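Local atomic coordinates of Pap fimbrial major pilin protein (Escherichia coli, PDB entry 2UY6), a protein that polymerizes into the thick, right-handed helical rod of the P pilus, the fibre that lets bacteria colonize the epithelium of specific host organs. Residues B[93-98]-B[150-155]. The protein carries 2 engineered substitutions. Numbering follows the deposited sequence.
Sequences LDTNGG and GAFSAV
N96 and S153 form a single antiparallel bridge in the immunoglobulin-like pilin fold, a hydrogen-bonded pair that ties the segment after strand 93-94 to the last strand, 153-162. The two backbone bonds of the pair are unequal. N96 N donates to S153 O over 2.7 Å, nearly straight at 167° and in the plane of the carbonyl, whereas the return bond from S153 N to N96 O is longer and weak. N96 O also receives a CA-H...O contact from F152 CA at 2.9 Å.

Side chains flank the bridge on two sides. T95 and F152 share the inner one: CG2 of T95 lies obliquely to the phenyl ring, 4.2 Å from CD1, and also meets CB of A154. With OG1 of T95 between backbone N and carbonyl carbon (chi1 53°), the hydroxyl is hydrogen-bonded to L101 O while CG2 is left to F152 and A154. L93 extends this apolar patch, its CD2 4.1 Å from A154 CB. On the other side, N96 CB rests against S153 OG at 3.6 Å. G97, at phi 120°, has a backbone shape that suits glycine, and its CA lies 3.8 Å from A151 O.

Another protein's chain runs parallel to S153, A154 and V155, carrying the sheet across the interface, an arrangement consistent with donor-strand complementation by a chaperone. The chemistry is thus mainly main-chain polar bonding backed by a small apolar cluster: one short, nearly straight bond and one weak one join the segment after strand 93-94 to a strand that also pairs with another chain.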
ATOM      1  N   LEU B  93      22.558 -10.524  18.742  1.00 36.46           N
ATOM      2  CA  LEU B  93      22.181 -11.373  17.626  1.00 37.57           C
ATOM      3  C   LEU B  93      23.236 -12.460  17.396  1.00 37.93           C
ATOM      4  O   LEU B  93      24.334 -12.172  16.913  1.00 37.41           O
ATOM      5  CB  LEU B  93      22.024 -10.524  16.360  1.00 37.74           C
ATOM      6  CG  LEU B  93      21.651 -11.300  15.098  1.00 38.15           C
ATOM      7  CD1 LEU B  93      20.250 -11.865  15.258  1.00 38.89           C
ATOM      8  CD2 LEU B  93      21.738 -10.394  13.893  1.00 36.45           C
ATOM      9  N   ASP B  94      22.900 -13.703  17.741  1.00 37.31           N
ATOM     10  CA  ASP B  94      23.825 -14.817  17.571  1.00 36.59           C
ATOM     11  C   ASP B  94      24.222 -14.949  16.098  1.00 36.07           C
ATOM     12  O   ASP B  94      23.432 -14.623  15.208  1.00 37.68           O
ATOM     13  CB  ASP B  94      23.185 -16.116  18.068  1.00 38.44           C
ATOM     14  CG  ASP B  94      24.219 -17.119  18.587  1.00 39.56           C
ATOM     15  OD1 ASP B  94      25.237 -17.340  17.898  1.00 37.60           O
ATOM     16  OD2 ASP B  94      24.006 -17.686  19.681  1.00 38.57           O
ATOM     17  N   THR B  95      25.437 -15.429  15.844  1.00 34.46           N
ATOM     18  CA  THR B  95      25.938 -15.573  14.480  1.00 34.45           C
ATOM     19  C   THR B  95      26.222 -16.997  14.028  1.00 36.78           C
ATOM     20  O   THR B  95      26.190 -17.936  14.818  1.00 36.08           O
ATOM     21  CB  THR B  95      27.236 -14.791  14.293  1.00 33.46           C
ATOM     22  OG1 THR B  95      28.164 -15.182  15.312  1.00 30.52           O
ATOM     23  CG2 THR B  95      26.979 -13.294  14.369  1.00 31.68           C
ATOM     24  N   ASN B  96      26.513 -17.137  12.739  1.00 39.19           N
ATOM     25  CA  ASN B  96      26.832 -18.430  12.145  1.00 42.87           C
ATOM     26  C   ASN B  96      28.329 -18.549  11.907  1.00 44.22           C
ATOM     27  O   ASN B  96      28.989 -17.570  11.543  1.00 44.61           O
ATOM     28  CB  ASN B  96      26.121 -18.610  10.802  1.00 44.87           C
ATOM     29  CG  ASN B  96      24.613 -18.597  10.933  1.00 48.18           C
ATOM     30  OD1 ASN B  96      24.036 -19.365  11.714  1.00 48.20           O
ATOM     31  ND2 ASN B  96      23.960 -17.726  10.163  1.00 47.85           N
ATOM     32  N   GLY B  97      28.852 -19.758  12.099  1.00 44.39           N
ATOM     33  CA  GLY B  97      30.268 -19.995  11.896  1.00 44.30           C
ATOM     34  C   GLY B  97      30.978 -20.495  13.141  1.00 43.34           C
ATOM     35  O   GLY B  97      32.176 -20.760  13.108  1.00 43.03           O
ATOM     36  N   GLY B  98      30.241 -20.614  14.242  1.00 42.72           N
ATOM     37  CA  GLY B  98      30.829 -21.084  15.485  1.00 42.65           C
ATOM     38  C   GLY B  98      32.058 -20.314  15.942  1.00 42.68           C
ATOM     39  O   GLY B  98      32.944 -20.874  16.591  1.00 42.75           O
ATOM     40  N   GLY B 150      37.831 -17.811  11.967  1.00 45.39           N
ATOM     41  CA  GLY B 150      36.795 -18.236  11.041  1.00 47.09           C
ATOM     42  C   GLY B 150      35.769 -17.163  10.709  1.00 47.17           C
ATOM     43  O   GLY B 150      35.461 -16.297  11.537  1.00 48.11           O
ATOM     44  N   ALA B 151      35.237 -17.222   9.491  1.00 46.17           N
ATOM     45  CA  ALA B 151      34.234 -16.265   9.034  1.00 45.65           C
ATOM     46  C   ALA B 151      32.868 -16.523   9.676  1.00 44.41           C
ATOM     47  O   ALA B 151      32.470 -17.669   9.888  1.00 43.98           O
ATOM     48  CB  ALA B 151      34.112 -16.318   7.510  1.00 45.11           C
ATOM     49  N   PHE B 152      32.161 -15.439   9.987  1.00 43.13           N
ATOM     50  CA  PHE B 152      30.838 -15.522  10.595  1.00 41.31           C
ATOM     51  C   PHE B 152      29.842 -14.812   9.682  1.00 40.67           C
ATOM     52  O   PHE B 152      30.234 -14.133   8.725  1.00 39.73           O
ATOM     53  CB  PHE B 152      30.845 -14.851  11.975  1.00 40.71           C
ATOM     54  CG  PHE B 152      31.094 -13.368  11.926  1.00 39.86           C
ATOM     55  CD1 PHE B 152      30.058 -12.480  11.663  1.00 40.75           C
ATOM     56  CD2 PHE B 152      32.372 -12.862  12.111  1.00 39.04           C
ATOM     57  CE1 PHE B 152      30.295 -11.105  11.584  1.00 41.35           C
ATOM     58  CE2 PHE B 152      32.618 -11.493  12.034  1.00 39.57           C
ATOM     59  CZ  PHE B 152      31.579 -10.613  11.771  1.00 40.33           C
ATOM     60  N   SER B 153      28.557 -14.974   9.980  1.00 38.23           N
ATOM     61  CA  SER B 153      27.505 -14.333   9.202  1.00 36.32           C
ATOM     62  C   SER B 153      26.235 -14.358  10.024  1.00 34.37           C
ATOM     63  O   SER B 153      26.164 -15.042  11.045  1.00 34.08           O
ATOM     64  CB  SER B 153      27.272 -15.074   7.880  1.00 36.74           C
ATOM     65  OG  SER B 153      26.779 -16.382   8.109  1.00 37.83           O
ATOM     66  N   ALA B 154      25.236 -13.605   9.581  1.00 32.92           N
ATOM     67  CA  ALA B 154      23.954 -13.565  10.271  1.00 32.26           C
ATOM     68  C   ALA B 154      22.897 -12.884   9.419  1.00 31.24           C
ATOM     69  O   ALA B 154      23.214 -12.125   8.493  1.00 31.04           O
ATOM     70  CB  ALA B 154      24.091 -12.837  11.609  1.00 30.85           C
ATOM     71  N   VAL B 155      21.643 -13.172   9.736  1.00 31.02           N
ATOM     72  CA  VAL B 155      20.504 -12.579   9.037  1.00 31.05           C
ATOM     73  C   VAL B 155      19.500 -12.132  10.078  1.00 30.32           C
ATOM     74  O   VAL B 155      19.169 -12.882  10.991  1.00 31.01           O
ATOM     75  CB  VAL B 155      19.782 -13.583   8.105  1.00 31.00           C
ATOM     76  CG1 VAL B 155      18.537 -12.917   7.493  1.00 31.38           C
ATOM     77  CG2 VAL B 155      20.720 -14.052   7.010  1.00 29.58           C
TER